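Local atomic coordinates of MexT protein (Pseudomonas aeruginosa, PDB entry 6L33), a protein that activates expression of the MexEF-OprN efflux pump as a LysR-type regulator, probably by binding DNA, and is represented here by its regulatory domain. Residues B[62-67]-B[179-184]; B[10-15]-B[39-44]; B[83-88]-B[165-170]. One frame throughout, in Å; residues are numbered along the deposited sequence.

In the fold
Interactions 1 and 2 belong to one mixed sheet and meet at strand 60-62, where Val-62 bonds through its backbone to Gly-13 and Ser-15; interaction 3 lies in the other sheet, its centre about 24 Å from that of interaction 1 and about 29 Å from that of interaction 2. The first two are buried. Interaction 1 combines antiparallel pairing with ring packing, and interaction 2 is a parallel pair whose strand 38-43 faces the second subunit. Interaction 3, partly buried, joins outermost strand 168-170 to 82-86 and adds a network of charged side chains to its backbone bonds. Strand 181-186 follows 168-170 in the chain, and interaction 3 is nested within the loop that interaction 1 closes.

Interaction 1: B[62-67]-B[179-184]; sequences VSYTDE and FELSMA
The ring of Tyr-64 has Leu-181 CD2 over the centre of one face, 3.6 Å from the centroid and 10° off the normal, a CH-pi contact; Phe-179 O sits at the ring edge, near its plane. On one face of the Phe-179 ring lies Asp-66 CB, displaced toward the rim at 4.0 Å from the centroid. With CG anti to the backbone N (chi1 -176°), Asp-66 brings that atom beside Phe-179 CE1 and CZ, its carboxylate plane inclined 23° to the ring. Tyr-46 and Phe-116 add further rings around Phe-179.

The backbone evidence is antiparallel pairing. Ser-63 and Ser-182 exchange two bonds, Ser-182 N to Ser-63 O at 2.8 Å and Ser-63 N to Ser-182 O at 3.1 Å; Thr-65 N adds a longer one, 3.2 Å, to Glu-180 O. The chain turns a corner at Ser-63, while 179-184 leads into strand 181-186, the returning strand of a two-lobed LysR regulatory domain.

Asp-17 takes the hydroxyl of Tyr-64. Beyond the backbone bonds, two CH-pi contacts and the packing of Thr-65 against Ser-182 join the segments, while Arg-74 of strand 72-78 holds Thr-65 OG1 and Asp-66 O.

Interaction 2: B[10-15]-B[39-44]; sequences FRIGLS and LVVRRA. With SO4 (sulfate ion), chain E.
Arg-42 meets Ile-12 across the parallel pair and then turns from it to a sulfate ion. Its CB lies 3.9 Å from Ile-12 O and 3.6 Å from sulfate O3, and CG still borders Ile-12 O. The chain bends at chi2 (-63°) and chi3, placing CD and then NE beside the ion. NE donates to sulfate O3 at 2.9 Å and NH2 to O1 at 2.8 Å, with the sulfur in the guanidinium plane: the anion is met edge-on by two donors. NH1 has a long, weak ion pair with Glu-57. The backbone N of Arg-43 also donates to O3, and Arg-43 NH1 of the second subunit reaches the same ion, which probably came from the crystallisation liquor.

Five backbone bonds, from Val-40 N to Phe-10 O through Ala-44 N to Leu-14 O, fix the parallel register. The strands belong to the beta-alpha-beta unit 9-14, 18-33, 38-43, and their axes cross at -32°. On the face of Ile-12, Leu-39 and Val-41, Ile-12 CD1 lies 4.1 Å from Leu-39 CD1, the two side chains at about a right angle. Leu-14 CB is directed away overall, yet Leu-14 CD1 touches Val-41 CG1 at 3.7 Å. Gly-13, lacking a side chain, admits Ala-44 CB to 3.8 Å from its C atom.

Leu-39 and Val-40 pair with a strand of the second subunit, extending the sheet across the interface, and Arg-43 NH2 binds Gln-136 of that subunit. Arginines from both chains converge here, so the sulfate probably offsets some of their mutual repulsion.

Interaction 3: B[83-88]-B[165-170]; sequences KILRAD and GGLRAE
Arg-86 and Arg-168 stack face on: their guanidinium centres are 3.6 Å apart and the planes differ by 19°. Arg-168 NH2 stands over the centre of the Arg-86 group, whereas Arg-86 CZ lies above the Arg-168 group, offset toward its rim. The acidic neighbours at the edge of the Arg-86 group probably offset the repulsion of the two like charges.

A bend of the Arg-86 chain at chi3 sets NE beside Glu-170 OE2, which accepts from it at 3.2 Å and also from NH2, whose position is less certain. OE2 lies in the guanidinium plane, yet NE approaches it from above the carboxylate, the two planes being 69° apart. Arg-86 NH1 meets the syn lone pair of Asp-88 OD2 at 3.2 Å. A long bridge, 4.0 Å from Asp-88 OD2 to Arg-168 NH1, brings Arg-168 into this four-residue salt-bridge network. Asp-88 OD1 pairs with Arg-102, and Glu-170 OE1 accepts from Leu-94 N. Arg-168 NH1 gives a hydrogen bond to Asp-88 O, 3.0 Å away, and another to Ala-90 O.

The backbone bonds are those of an antiparallel pair, with Ile-84/Glu-170 and Arg-86/Arg-168 the hydrogen-bonded positions and the axes at 155°. Strand 168-170 is the outermost strand, within this chain, of the second sheet of this periplasmic-binding-protein-like domain, reached from helix 155-164 through Gly-165 and Gly-166, both with positive phi.

Apolar contacts occupy the side of Leu-85 and Ala-169. Leu-85 CD2 meets Leu-167 CD1 at 3.9 Å, its CD1 touches Ala-169 CB at 4.1 Å, and Leu-161 and Ile-162 of the helix pack on this side.

Interaction 1: B[62-67]-B[179-184]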
# COMPACT_ATOMS: atom_id res chain seq x y z
N VAL B 62 -12.13 2.35 8.30
CA VAL B 62 -11.35 2.57 9.51
C VAL B 62 -10.03 3.18 9.07
O VAL B 62 -9.17 2.48 8.52
CB VAL B 62 -11.14 1.28 10.31
CG1 VAL B 62 -10.42 1.59 11.62
CG2 VAL B 62 -12.47 0.60 10.58
N SER B 63 -9.88 4.47 9.31
CA SER B 63 -8.80 5.24 8.72
C SER B 63 -8.53 6.46 9.60
O SER B 63 -9.35 6.82 10.44
CB SER B 63 -9.16 5.69 7.29
OG SER B 63 -8.05 6.29 6.64
N TYR B 64 -7.37 7.07 9.39
CA TYR B 64 -7.21 8.45 9.81
C TYR B 64 -8.17 9.32 9.00
O TYR B 64 -8.31 9.14 7.79
CB TYR B 64 -5.77 8.91 9.62
CG TYR B 64 -4.77 8.04 10.33
CD1 TYR B 64 -4.56 8.17 11.70
CD2 TYR B 64 -4.04 7.08 9.64
CE1 TYR B 64 -3.65 7.37 12.36
CE2 TYR B 64 -3.13 6.28 10.29
CZ TYR B 64 -2.94 6.43 11.65
OH TYR B 64 -2.03 5.62 12.30
N THR B 65 -8.86 10.22 9.68
CA THR B 65 -9.87 11.04 9.03
C THR B 65 -9.68 12.50 9.40
O THR B 65 -9.31 12.82 10.54
CB THR B 65 -11.29 10.60 9.41
OG1 THR B 65 -11.45 10.69 10.83
CG2 THR B 65 -11.54 9.16 8.96
N ASP B 66 -9.93 13.39 8.44
CA ASP B 66 -9.92 14.81 8.69
C ASP B 66 -11.35 15.29 8.56
O ASP B 66 -12.08 15.33 9.57
CB ASP B 66 -8.93 15.51 7.74
CG ASP B 66 -8.80 17.00 8.02
OD1 ASP B 66 -9.38 17.47 9.02
OD2 ASP B 66 -8.12 17.69 7.23
N GLU B 67 -11.82 15.65 7.37
CA GLU B 67 -13.21 16.02 7.15
C GLU B 67 -13.93 14.90 6.40
O GLU B 67 -13.33 14.17 5.61
CB GLU B 67 -13.33 17.33 6.37
CG GLU B 67 -12.38 18.42 6.83
CD GLU B 67 -12.91 19.18 8.03
OE1 GLU B 67 -12.19 20.06 8.54
OE2 GLU B 67 -14.06 18.91 8.45
N PHE B 179 -4.00 13.19 13.09
CA PHE B 179 -5.41 12.92 12.89
C PHE B 179 -5.86 11.70 13.69
O PHE B 179 -5.11 10.74 13.87
CB PHE B 179 -5.71 12.68 11.40
CG PHE B 179 -5.59 13.92 10.56
CD1 PHE B 179 -6.08 15.13 11.00
CD2 PHE B 179 -4.98 13.86 9.31
CE1 PHE B 179 -5.96 16.27 10.21
CE2 PHE B 179 -4.87 14.98 8.52
CZ PHE B 179 -5.36 16.19 8.97
N GLU B 180 -7.09 11.76 14.17
CA GLU B 180 -7.71 10.63 14.86
C GLU B 180 -7.85 9.44 13.92
O GLU B 180 -8.02 9.58 12.71
CB GLU B 180 -9.10 11.04 15.37
CG GLU B 180 -9.95 11.68 14.26
CD GLU B 180 -11.37 12.00 14.70
OE1 GLU B 180 -12.31 11.47 14.08
OE2 GLU B 180 -11.54 12.79 15.65
N LEU B 181 -7.78 8.24 14.50
CA LEU B 181 -8.30 7.06 13.82
C LEU B 181 -9.81 7.01 14.04
O LEU B 181 -10.27 7.12 15.18
CB LEU B 181 -7.64 5.78 14.35
CG LEU B 181 -6.37 5.27 13.68
CD1 LEU B 181 -5.95 3.94 14.30
CD2 LEU B 181 -6.54 5.13 12.17
N SER B 182 -10.57 6.87 12.96
CA SER B 182 -12.02 6.91 13.03
C SER B 182 -12.62 5.70 12.33
O SER B 182 -12.01 5.11 11.44
CB SER B 182 -12.59 8.18 12.37
OG SER B 182 -12.39 9.32 13.19
N MSE B 183 -13.82 5.34 12.76
CA MSE B 183 -14.69 4.52 11.94
C MSE B 183 -15.75 5.44 11.37
O MSE B 183 -16.43 6.13 12.12
CB MSE B 183 -15.34 3.38 12.72
CG MSE B 183 -16.33 2.59 11.88
SE MSE B 183 -17.20 1.11 12.79
CE MSE B 183 -15.64 0.29 13.61
N ALA B 184 -15.88 5.47 10.05
CA ALA B 184 -16.80 6.38 9.40
C ALA B 184 -17.64 5.62 8.38
O ALA B 184 -17.13 4.74 7.67
CB ALA B 184 -16.06 7.52 8.70

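Interaction 2: B[10-15]-B[39-44]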
# COMPACT_ATOMS: atom_id res chain seq x y z
N PHE B 10 -19.07 -7.48 0.99
CA PHE B 10 -18.91 -6.26 1.77
C PHE B 10 -17.65 -5.54 1.33
O PHE B 10 -16.61 -6.16 1.07
CB PHE B 10 -18.85 -6.58 3.27
CG PHE B 10 -20.19 -6.87 3.87
CD1 PHE B 10 -21.24 -5.98 3.72
CD2 PHE B 10 -20.41 -8.04 4.59
CE1 PHE B 10 -22.48 -6.25 4.27
CE2 PHE B 10 -21.64 -8.31 5.14
CZ PHE B 10 -22.68 -7.41 4.98
N ARG B 11 -17.74 -4.22 1.23
CA ARG B 11 -16.65 -3.37 0.78
C ARG B 11 -16.31 -2.37 1.88
O ARG B 11 -17.16 -1.56 2.27
CB ARG B 11 -17.01 -2.65 -0.52
CG ARG B 11 -17.18 -3.58 -1.71
CD ARG B 11 -17.96 -2.94 -2.85
NE ARG B 11 -18.18 -3.87 -3.95
CZ ARG B 11 -19.23 -4.68 -4.04
NH1 ARG B 11 -19.35 -5.51 -5.08
NH2 ARG B 11 -20.17 -4.67 -3.10
N ILE B 12 -15.09 -2.45 2.40
CA ILE B 12 -14.64 -1.59 3.48
C ILE B 12 -13.32 -0.94 3.08
O ILE B 12 -12.58 -1.45 2.23
CB ILE B 12 -14.48 -2.35 4.82
CG1 ILE B 12 -13.28 -3.29 4.76
CG2 ILE B 12 -15.74 -3.12 5.16
CD1 ILE B 12 -13.01 -4.02 6.07
N GLY B 13 -13.02 0.19 3.72
CA GLY B 13 -11.78 0.91 3.50
C GLY B 13 -10.93 0.89 4.77
O GLY B 13 -11.44 1.10 5.87
N LEU B 14 -9.64 0.62 4.59
CA LEU B 14 -8.75 0.50 5.74
C LEU B 14 -7.46 1.25 5.48
O LEU B 14 -6.89 1.16 4.39
CB LEU B 14 -8.44 -0.97 6.07
CG LEU B 14 -9.57 -1.85 6.60
CD1 LEU B 14 -9.05 -3.25 6.88
CD2 LEU B 14 -10.21 -1.24 7.85
N SER B 15 -7.01 1.99 6.49
CA SER B 15 -5.66 2.53 6.47
C SER B 15 -4.66 1.38 6.43
O SER B 15 -4.91 0.29 6.96
CB SER B 15 -5.42 3.41 7.69
OG SER B 15 -4.09 3.90 7.73
N LEU B 39 -15.31 -10.43 1.55
CA LEU B 39 -14.84 -9.12 1.99
C LEU B 39 -13.88 -8.53 0.97
O LEU B 39 -12.90 -9.18 0.57
CB LEU B 39 -14.14 -9.23 3.35
CG LEU B 39 -13.76 -7.91 4.01
CD1 LEU B 39 -15.00 -7.06 4.27
CD2 LEU B 39 -13.00 -8.15 5.31
N VAL B 40 -14.16 -7.30 0.55
CA VAL B 40 -13.27 -6.53 -0.31
C VAL B 40 -12.75 -5.35 0.50
O VAL B 40 -13.55 -4.55 1.01
CB VAL B 40 -13.98 -6.05 -1.59
CG1 VAL B 40 -13.06 -5.15 -2.41
CG2 VAL B 40 -14.45 -7.24 -2.41
N VAL B 41 -11.43 -5.24 0.62
CA VAL B 41 -10.80 -4.16 1.37
C VAL B 41 -10.14 -3.21 0.38
O VAL B 41 -9.31 -3.63 -0.43
CB VAL B 41 -9.76 -4.70 2.38
CG1 VAL B 41 -9.18 -3.56 3.19
CG2 VAL B 41 -10.39 -5.75 3.29
N ARG B 42 -10.52 -1.94 0.45
CA ARG B 42 -9.90 -0.89 -0.34
C ARG B 42 -8.97 -0.06 0.55
O ARG B 42 -9.20 0.09 1.75
CB ARG B 42 -10.96 0.02 -0.97
CG ARG B 42 -12.05 -0.71 -1.73
CD ARG B 42 -11.49 -1.48 -2.92
NE ARG B 42 -10.61 -0.64 -3.73
CZ ARG B 42 -11.04 0.24 -4.63
NH1 ARG B 42 -12.34 0.40 -4.85
NH2 ARG B 42 -10.16 0.96 -5.32
N ARG B 43 -7.91 0.46 -0.07
CA ARG B 43 -6.98 1.33 0.65
C ARG B 43 -7.63 2.67 0.94
O ARG B 43 -8.27 3.27 0.06
CB ARG B 43 -5.70 1.53 -0.17
CG ARG B 43 -4.78 2.63 0.34
CD ARG B 43 -4.15 2.27 1.68
NE ARG B 43 -3.44 0.99 1.63
CZ ARG B 43 -2.20 0.85 1.17
NH1 ARG B 43 -1.53 1.90 0.71
NH2 ARG B 43 -1.63 -0.35 1.16
N ALA B 44 -7.48 3.15 2.18
CA ALA B 44 -8.11 4.39 2.61
C ALA B 44 -7.09 5.28 3.31
O ALA B 44 -6.21 4.79 4.03
CB ALA B 44 -9.30 4.13 3.54
S SO4 E . -6.86 -0.16 -3.92
O1 SO4 E . -7.46 0.28 -5.18
O2 SO4 E . -5.79 0.75 -3.53
O3 SO4 E . -7.88 -0.18 -2.88
O4 SO4 E . -6.31 -1.51 -4.08
O HOH W 1 -5.18 -0.84 3.28
O HOH W 2 -4.00 5.92 5.85

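Interaction 3: B[83-88]-B[165-170]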
# COMPACT_ATOMS: atom_id res chain seq x y z
N LYS B 83 4.78 11.01 16.26
CA LYS B 83 6.01 10.35 16.65
C LYS B 83 7.06 10.55 15.57
O LYS B 83 6.74 10.56 14.38
CB LYS B 83 5.80 8.84 16.88
CG LYS B 83 4.99 8.51 18.13
CD LYS B 83 5.75 8.87 19.39
CE LYS B 83 4.97 8.47 20.63
NZ LYS B 83 5.66 8.89 21.88
N ILE B 84 8.31 10.72 16.00
CA ILE B 84 9.45 10.75 15.09
C ILE B 84 9.99 9.34 14.97
O ILE B 84 10.10 8.61 15.96
CB ILE B 84 10.55 11.71 15.60
CG1 ILE B 84 10.01 13.13 15.72
CG2 ILE B 84 11.76 11.67 14.68
CD1 ILE B 84 9.17 13.56 14.56
N LEU B 85 10.34 8.94 13.75
CA LEU B 85 10.98 7.66 13.48
C LEU B 85 12.36 7.93 12.90
O LEU B 85 12.50 8.74 11.98
CB LEU B 85 10.15 6.82 12.51
CG LEU B 85 9.19 5.78 13.09
CD1 LEU B 85 8.41 6.33 14.26
CD2 LEU B 85 8.25 5.31 12.00
N ARG B 86 13.37 7.26 13.45
CA ARG B 86 14.72 7.39 12.91
C ARG B 86 15.41 6.04 12.95
O ARG B 86 14.99 5.12 13.65
CB ARG B 86 15.54 8.45 13.66
CG ARG B 86 15.66 8.24 15.16
CD ARG B 86 16.97 8.84 15.64
NE ARG B 86 16.85 9.58 16.89
CZ ARG B 86 17.85 10.25 17.45
NH1 ARG B 86 19.04 10.28 16.87
NH2 ARG B 86 17.65 10.89 18.59
N ALA B 87 16.49 5.94 12.16
CA ALA B 87 17.23 4.70 12.02
C ALA B 87 18.71 4.84 12.30
O ALA B 87 19.44 3.84 12.23
CB ALA B 87 17.04 4.12 10.61
N ASP B 88 19.19 6.05 12.60
CA ASP B 88 20.60 6.24 12.89
C ASP B 88 20.93 5.78 14.30
O ASP B 88 20.04 5.43 15.09
CB ASP B 88 20.99 7.71 12.70
CG ASP B 88 20.30 8.62 13.69
OD1 ASP B 88 19.10 8.87 13.52
OD2 ASP B 88 20.97 9.08 14.64
N GLY B 165 10.65 -3.39 13.28
CA GLY B 165 12.05 -3.50 13.70
C GLY B 165 12.95 -2.50 13.01
O GLY B 165 12.69 -2.03 11.90
N GLY B 166 14.05 -2.18 13.69
CA GLY B 166 15.11 -1.38 13.12
C GLY B 166 14.98 0.12 13.28
O GLY B 166 15.85 0.86 12.79
N LEU B 167 13.93 0.61 13.94
CA LEU B 167 13.70 2.03 14.09
C LEU B 167 13.65 2.42 15.57
O LEU B 167 13.41 1.59 16.45
CB LEU B 167 12.38 2.45 13.42
CG LEU B 167 12.21 2.10 11.95
CD1 LEU B 167 10.77 2.37 11.52
CD2 LEU B 167 13.19 2.87 11.09
N ARG B 168 13.90 3.70 15.82
CA ARG B 168 13.67 4.32 17.12
C ARG B 168 12.50 5.29 17.01
O ARG B 168 12.38 6.01 16.00
CB ARG B 168 14.91 5.06 17.62
CG ARG B 168 16.17 4.21 17.76
CD ARG B 168 17.44 5.05 17.55
NE ARG B 168 17.62 6.09 18.56
CZ ARG B 168 18.63 6.95 18.57
NH1 ARG B 168 19.57 6.90 17.63
NH2 ARG B 168 18.72 7.87 19.53
N ALA B 169 11.65 5.32 18.02
CA ALA B 169 10.54 6.26 18.09
C ALA B 169 10.75 7.22 19.26
O ALA B 169 11.21 6.81 20.33
CB ALA B 169 9.20 5.53 18.24
N GLU B 170 10.42 8.49 19.05
CA GLU B 170 10.50 9.48 20.11
C GLU B 170 9.46 10.55 19.87
O GLU B 170 8.95 10.72 18.76
CB GLU B 170 11.90 10.10 20.21
CG GLU B 170 12.51 10.52 18.88
CD GLU B 170 13.94 11.03 19.02
OE1 GLU B 170 14.15 12.26 18.91
OE2 GLU B 170 14.85 10.21 19.25